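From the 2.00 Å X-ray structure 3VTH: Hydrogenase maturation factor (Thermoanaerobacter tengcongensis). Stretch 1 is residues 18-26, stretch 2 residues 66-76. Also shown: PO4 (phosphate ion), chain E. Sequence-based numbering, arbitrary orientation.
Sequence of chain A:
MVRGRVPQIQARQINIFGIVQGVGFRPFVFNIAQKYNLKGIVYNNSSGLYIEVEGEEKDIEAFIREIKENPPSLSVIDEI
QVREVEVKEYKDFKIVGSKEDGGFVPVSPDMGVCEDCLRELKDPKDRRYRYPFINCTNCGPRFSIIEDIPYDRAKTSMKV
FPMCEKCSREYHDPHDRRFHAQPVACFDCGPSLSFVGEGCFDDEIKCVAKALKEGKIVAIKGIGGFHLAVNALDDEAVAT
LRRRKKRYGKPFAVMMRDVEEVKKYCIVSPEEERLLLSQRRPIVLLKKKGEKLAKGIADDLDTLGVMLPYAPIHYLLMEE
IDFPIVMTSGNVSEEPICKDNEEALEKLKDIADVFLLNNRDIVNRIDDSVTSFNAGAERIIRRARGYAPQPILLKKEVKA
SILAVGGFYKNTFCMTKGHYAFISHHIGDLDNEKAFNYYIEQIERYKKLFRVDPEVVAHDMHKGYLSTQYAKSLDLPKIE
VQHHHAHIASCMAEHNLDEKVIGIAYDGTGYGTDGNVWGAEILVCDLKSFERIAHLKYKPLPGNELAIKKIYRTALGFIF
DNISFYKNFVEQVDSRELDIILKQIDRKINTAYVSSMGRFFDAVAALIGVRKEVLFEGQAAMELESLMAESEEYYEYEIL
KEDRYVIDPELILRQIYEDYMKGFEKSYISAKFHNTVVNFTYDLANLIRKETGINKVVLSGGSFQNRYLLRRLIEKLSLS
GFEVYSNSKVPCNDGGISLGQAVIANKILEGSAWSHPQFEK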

ATOM      1  N   GLY A  18       8.046  20.039  -0.393  1.00 28.41           N
ATOM      2  CA  GLY A  18       7.648  18.716  -0.884  1.00 27.51           C
ATOM      3  C   GLY A  18       8.695  17.691  -0.492  1.00 26.25           C
ATOM      4  O   GLY A  18       9.374  17.841   0.525  1.00 25.44           O
ATOM      5  N   ILE A  19       8.818  16.624  -1.279  1.00 26.39           N
ATOM      6  CA  ILE A  19       9.931  15.706  -1.089  1.00 24.75           C
ATOM      7  C   ILE A  19      11.147  16.354  -1.762  1.00 24.92           C
ATOM      8  O   ILE A  19      11.341  16.257  -2.975  1.00 25.29           O
ATOM      9  N   VAL A  20      11.926  17.071  -0.968  1.00 24.57           N
ATOM     10  CA  VAL A  20      12.994  17.907  -1.513  1.00 24.67           C
ATOM     11  C   VAL A  20      14.314  17.704  -0.752  1.00 24.40           C
ATOM     12  O   VAL A  20      15.275  18.456  -0.965  1.00 24.91           O
ATOM     13  N   GLN A  21      14.347  16.715   0.142  1.00 23.55           N
ATOM     14  CA  GLN A  21      15.570  16.386   0.901  1.00 23.90           C
ATOM     15  C   GLN A  21      15.885  14.917   0.663  1.00 24.45           C
ATOM     16  O   GLN A  21      14.965  14.120   0.428  1.00 25.11           O
ATOM     17  N   GLY A  22      17.171  14.572   0.700  1.00 24.62           N
ATOM     18  CA  GLY A  22      17.625  13.229   0.370  1.00 24.65           C
ATOM     19  C   GLY A  22      17.499  12.868  -1.093  1.00 24.88           C
ATOM     20  O   GLY A  22      17.410  11.675  -1.453  1.00 25.76           O
ATOM     21  N   VAL A  23      17.512  13.885  -1.946  1.00 24.08           N
ATOM     22  CA  VAL A  23      17.313  13.688  -3.382  1.00 23.54           C
ATOM     23  C   VAL A  23      18.489  14.287  -4.150  1.00 24.12           C
ATOM     24  O   VAL A  23      18.481  14.345  -5.375  1.00 25.50           O
ATOM     25  N   GLY A  24      19.514  14.724  -3.427  1.00 24.13           N
ATOM     26  CA  GLY A  24      20.633  15.435  -4.060  1.00 24.09           C
ATOM     27  C   GLY A  24      20.264  16.834  -4.523  1.00 24.30           C
ATOM     28  O   GLY A  24      20.854  17.357  -5.479  1.00 24.41           O
ATOM     29  N   PHE A  25      19.317  17.462  -3.831  1.00 23.37           N
ATOM     30  CA  PHE A  25      18.949  18.834  -4.161  1.00 23.86           C
ATOM     31  C   PHE A  25      20.049  19.856  -3.834  1.00 24.32           C
ATOM     32  O   PHE A  25      20.247  20.811  -4.577  1.00 24.79           O
ATOM     33  N   ARG A  26      20.760  19.662  -2.732  1.00 24.26           N
ATOM     34  CA  ARG A  26      21.859  20.567  -2.381  1.00 24.28           C
ATOM     35  C   ARG A  26      22.983  20.547  -3.423  1.00 25.02           C
ATOM     36  O   ARG A  26      23.323  21.604  -3.944  1.00 25.51           O
ATOM     37  N   GLU A  66      15.847  26.110 -14.505  1.00 40.02           N
ATOM     38  CA  GLU A  66      16.477  24.782 -14.398  1.00 40.74           C
ATOM     39  C   GLU A  66      15.871  23.957 -13.270  1.00 39.27           C
ATOM     40  O   GLU A  66      15.604  22.771 -13.446  1.00 39.13           O
ATOM     41  N   ILE A  67      15.650  24.588 -12.121  1.00 38.35           N
ATOM     42  CA  ILE A  67      15.014  23.898 -11.004  1.00 37.80           C
ATOM     43  C   ILE A  67      13.616  23.413 -11.397  1.00 38.60           C
ATOM     44  O   ILE A  67      13.282  22.249 -11.171  1.00 38.41           O
ATOM     45  N   LYS A  68      12.818  24.294 -12.000  1.00 39.89           N
ATOM     46  CA  LYS A  68      11.453  23.959 -12.408  1.00 41.76           C
ATOM     47  C   LYS A  68      11.434  22.893 -13.506  1.00 42.65           C
ATOM     48  O   LYS A  68      10.567  22.021 -13.499  1.00 43.54           O
ATOM     49  N   GLU A  69      12.389  22.958 -14.433  1.00 42.73           N
ATOM     50  CA  GLU A  69      12.394  22.085 -15.618  1.00 44.57           C
ATOM     51  C   GLU A  69      13.010  20.705 -15.407  1.00 43.25           C
ATOM     52  O   GLU A  69      12.495  19.714 -15.929  1.00 44.14           O
ATOM     53  N   ASN A  70      14.139  20.634 -14.707  1.00 40.87           N
ATOM     54  CA  ASN A  70      14.692  19.309 -14.392  1.00 40.19           C
ATOM     55  C   ASN A  70      15.194  19.171 -12.974  1.00 36.44           C
ATOM     56  O   ASN A  70      16.400  19.099 -12.735  1.00 34.32           O
ATOM     57  N   PRO A  71      14.248  19.138 -12.026  1.00 34.44           N
ATOM     58  CA  PRO A  71      14.592  18.920 -10.644  1.00 32.16           C
ATOM     59  C   PRO A  71      15.152  17.505 -10.468  1.00 30.68           C
ATOM     60  O   PRO A  71      15.020  16.667 -11.362  1.00 30.82           O
ATOM     61  N   PRO A  72      15.770  17.233  -9.317  1.00 28.89           N
ATOM     62  CA  PRO A  72      16.328  15.897  -9.109  1.00 27.73           C
ATOM     63  C   PRO A  72      15.263  14.811  -9.282  1.00 27.85           C
ATOM     64  O   PRO A  72      14.077  15.054  -9.020  1.00 27.35           O
ATOM     65  N   SER A  73      15.707  13.633  -9.720  1.00 27.70           N
ATOM     66  CA  SER A  73      14.856  12.495 -10.087  1.00 28.81           C
ATOM     67  C   SER A  73      13.900  12.032  -8.981  1.00 27.63           C
ATOM     68  O   SER A  73      12.767  11.607  -9.259  1.00 27.84           O
ATOM     69  N   LEU A  74      14.364  12.089  -7.735  1.00 25.91           N
ATOM     70  CA  LEU A  74      13.550  11.619  -6.602  1.00 25.86           C
ATOM     71  C   LEU A  74      12.717  12.714  -5.938  1.00 25.45           C
ATOM     72  O   LEU A  74      11.939  12.426  -5.027  1.00 25.56           O
ATOM     73  N   SER A  75      12.895  13.961  -6.370  1.00 25.44           N
ATOM     74  CA  SER A  75      12.141  15.069  -5.794  1.00 25.65           C
ATOM     75  C   SER A  75      10.655  14.965  -6.165  1.00 26.59           C
ATOM     76  O   SER A  75      10.297  14.455  -7.226  1.00 27.63           O
ATOM     77  N   VAL A  76       9.788  15.379  -5.244  1.00 26.16           N
ATOM     78  CA  VAL A  76       8.385  15.570  -5.552  1.00 27.33           C
ATOM     79  C   VAL A  76       8.083  16.970  -5.018  1.00 27.70           C
ATOM     80  O   VAL A  76       7.704  17.129  -3.863  1.00 27.59           O
TER

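What fixes the two stretches at Ile 19 and Val 76? An antiparallel pair of backbone hydrogen bonds does, Ile 19 N to Val 76 O and Val 76 N to Ile 19 O, both 2.9 Å. Their side chains lie on the same face of the sheet: Ile 19, with chi1 m and chi2 t, extends CD1 to 3.9 Å from CG2 of Val 76, whose chi1 is t. At Gly 18 a CB would clash with Val 76 O.

How does Val 23 fill the middle? Its CA-to-CB bond points toward the other stretch; with chi1 m, CG1 lies 3.7 Å from Leu 74 CB and 3.8 Å from Ser 75 N, while CG2 sits 4.0 Å from both Pro 72 CB and Ser 75 CB. Leu 74 also points toward stretch 1, in the m, t rotamer. A water bridges the backbones, donating to Val 23 O (2.8 Å) and accepting from Leu 74 N (2.9 Å).

Why does Phe 25 matter although its CB points sideways? At chi1 -130°, between wells, the ring end comes nearer to stretch 2 than the CA-to-CB bond suggests. Pro 72 CD sits over one face, 3.7 Å from the centroid of the Phe 25 ring in a CH-pi contact, and Ile 67 CG2 meets the edge, 4.0 Å from Phe 25 CZ.

Where do the polar groups go? Ser 75, chi1 p, turns OG back to Pro 72 O in a 2.8 Å hydrogen bond within its own turn, while its CB lies 4.0 Å from Phe 25 CE1. Arg 26 stays out of reach of stretch 2; its NE donates to O4 of the phosphate and its NH2 to O3, both at 2.8 Å. Backbone nitrogens from Gly 22 to Arg 26 also donate to this ion, probably from the crystallisation liquor.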

ATOM      1  CB  ILE A  19       9.638  14.292  -1.633  1.00 25.17           C
ATOM      2  CG1 ILE A  19       8.401  13.701  -0.922  1.00 25.39           C
ATOM      3  CG2 ILE A  19      10.897  13.374  -1.481  1.00 23.21           C
ATOM      4  CD1 ILE A  19       7.942  12.320  -1.449  1.00 27.34           C
ATOM      5  CB  VAL A  20      12.575  19.393  -1.538  1.00 24.95           C
ATOM      6  CG1 VAL A  20      11.351  19.604  -2.449  1.00 25.22           C
ATOM      7  CG2 VAL A  20      12.266  19.902  -0.111  1.00 26.26           C
ATOM      8  CB  GLN A  21      15.392  16.620   2.402  1.00 23.74           C
ATOM      9  CG  GLN A  21      15.015  18.058   2.772  1.00 24.19           C
ATOM     10  CD  GLN A  21      14.914  18.265   4.261  1.00 24.58           C
ATOM     11  OE1 GLN A  21      14.972  17.311   5.046  1.00 25.02           O
ATOM     12  NE2 GLN A  21      14.745  19.524   4.672  1.00 26.37           N
ATOM     13  CB  VAL A  23      15.938  14.270  -3.871  1.00 23.84           C
ATOM     14  CG1 VAL A  23      14.779  13.675  -3.061  1.00 23.13           C
ATOM     15  CG2 VAL A  23      15.890  15.817  -3.748  1.00 21.86           C
ATOM     16  CB  PHE A  25      17.631  19.222  -3.496  1.00 23.40           C
ATOM     17  CG  PHE A  25      16.626  19.835  -4.436  1.00 23.99           C
ATOM     18  CD1 PHE A  25      15.295  19.416  -4.413  1.00 23.78           C
ATOM     19  CD2 PHE A  25      17.002  20.837  -5.338  1.00 24.89           C
ATOM     20  CE1 PHE A  25      14.338  19.993  -5.270  1.00 26.38           C
ATOM     21  CE2 PHE A  25      16.058  21.429  -6.202  1.00 26.71           C
ATOM     22  CZ  PHE A  25      14.728  21.005  -6.168  1.00 26.72           C
ATOM     23  CB  ARG A  26      22.353  20.345  -0.945  1.00 24.33           C
ATOM     24  CG  ARG A  26      21.344  20.870   0.105  1.00 24.65           C
ATOM     25  CD  ARG A  26      21.688  20.422   1.504  1.00 23.79           C
ATOM     26  NE  ARG A  26      21.452  18.979   1.692  1.00 22.91           N
ATOM     27  CZ  ARG A  26      21.713  18.309   2.814  1.00 23.59           C
ATOM     28  NH1 ARG A  26      22.221  18.941   3.881  1.00 24.09           N
ATOM     29  NH2 ARG A  26      21.448  17.001   2.878  1.00 24.04           N
ATOM     30  CB  GLU A  66      17.992  24.870 -14.230  1.00 40.78           C
ATOM     31  CG  GLU A  66      18.781  24.666 -15.520  1.00 46.11           C
ATOM     32  CD  GLU A  66      19.015  23.196 -15.830  1.00 50.73           C
ATOM     33  OE1 GLU A  66      19.755  22.536 -15.070  1.00 50.80           O
ATOM     34  OE2 GLU A  66      18.463  22.699 -16.840  1.00 54.47           O
ATOM     35  CB  ILE A  67      14.932  24.767  -9.742  1.00 37.07           C
ATOM     36  CG1 ILE A  67      16.330  25.018  -9.176  1.00 35.54           C
ATOM     37  CG2 ILE A  67      14.067  24.067  -8.689  1.00 37.96           C
ATOM     38  CD1 ILE A  67      16.388  26.071  -8.082  1.00 34.58           C
ATOM     39  CB  LYS A  68      10.677  25.216 -12.854  1.00 43.83           C
ATOM     40  CG  LYS A  68      10.509  26.279 -11.740  1.00 44.74           C
ATOM     41  CD  LYS A  68       9.851  27.552 -12.248  1.00 48.83           C
ATOM     42  CE  LYS A  68       9.287  28.392 -11.106  1.00 49.93           C
ATOM     43  NZ  LYS A  68       8.728  29.697 -11.591  1.00 52.34           N
ATOM     44  CB  GLU A  69      13.077  22.763 -16.805  1.00 46.02           C
ATOM     45  CG  GLU A  69      12.142  23.621 -17.635  1.00 50.80           C
ATOM     46  CD  GLU A  69      12.872  24.460 -18.675  1.00 54.41           C
ATOM     47  OE1 GLU A  69      14.041  24.152 -19.008  1.00 54.67           O
ATOM     48  OE2 GLU A  69      12.268  25.436 -19.161  1.00 57.42           O
ATOM     49  CB  ASN A  70      15.697  18.795 -15.433  1.00 42.67           C
ATOM     50  CG  ASN A  70      16.794  19.752 -15.697  1.00 45.63           C
ATOM     51  OD1 ASN A  70      16.677  20.622 -16.570  1.00 52.29           O
ATOM     52  ND2 ASN A  70      17.904  19.588 -14.977  1.00 49.03           N
ATOM     53  CB  PRO A  71      13.238  19.056  -9.931  1.00 32.04           C
ATOM     54  CG  PRO A  71      12.251  18.628 -10.920  1.00 34.48           C
ATOM     55  CD  PRO A  71      12.786  19.094 -12.242  1.00 35.97           C
ATOM     56  CB  PRO A  72      16.826  15.956  -7.662  1.00 26.69           C
ATOM     57  CG  PRO A  72      17.137  17.473  -7.447  1.00 26.95           C
ATOM     58  CD  PRO A  72      15.994  18.123  -8.163  1.00 27.69           C
ATOM     59  CB  SER A  73      15.760  11.321 -10.491  1.00 29.84           C
ATOM     60  OG  SER A  73      14.989  10.193 -10.845  1.00 34.64           O
ATOM     61  CB  LEU A  74      14.433  10.944  -5.553  1.00 24.68           C
ATOM     62  CG  LEU A  74      15.204   9.678  -5.935  1.00 25.89           C
ATOM     63  CD1 LEU A  74      15.924   9.162  -4.661  1.00 24.78           C
ATOM     64  CD2 LEU A  74      14.298   8.591  -6.545  1.00 25.59           C
ATOM     65  CB  SER A  75      12.735  16.440  -6.191  1.00 25.40           C
ATOM     66  OG  SER A  75      12.423  16.783  -7.542  1.00 27.88           O
ATOM     67  CB  VAL A  76       7.469  14.509  -4.892  1.00 27.17           C
ATOM     68  CG1 VAL A  76       5.991  14.748  -5.269  1.00 29.73           C
ATOM     69  CG2 VAL A  76       7.915  13.065  -5.274  1.00 27.03           C
TER
HETATM   70  P   PO4 E 803      19.792  16.418  -0.354  1.00 27.03           P
HETATM   71  O1  PO4 E 803      20.276  15.050  -0.751  1.00 24.76           O
HETATM   72  O2  PO4 E 803      18.598  16.815  -1.186  1.00 23.81           O
HETATM   73  O3  PO4 E 803      19.362  16.370   1.085  1.00 26.36           O
HETATM   74  O4  PO4 E 803      20.900  17.434  -0.553  1.00 26.78           O
HETATM   75  O   HOH W   1      17.087  12.473  -6.979  1.00 18.94           O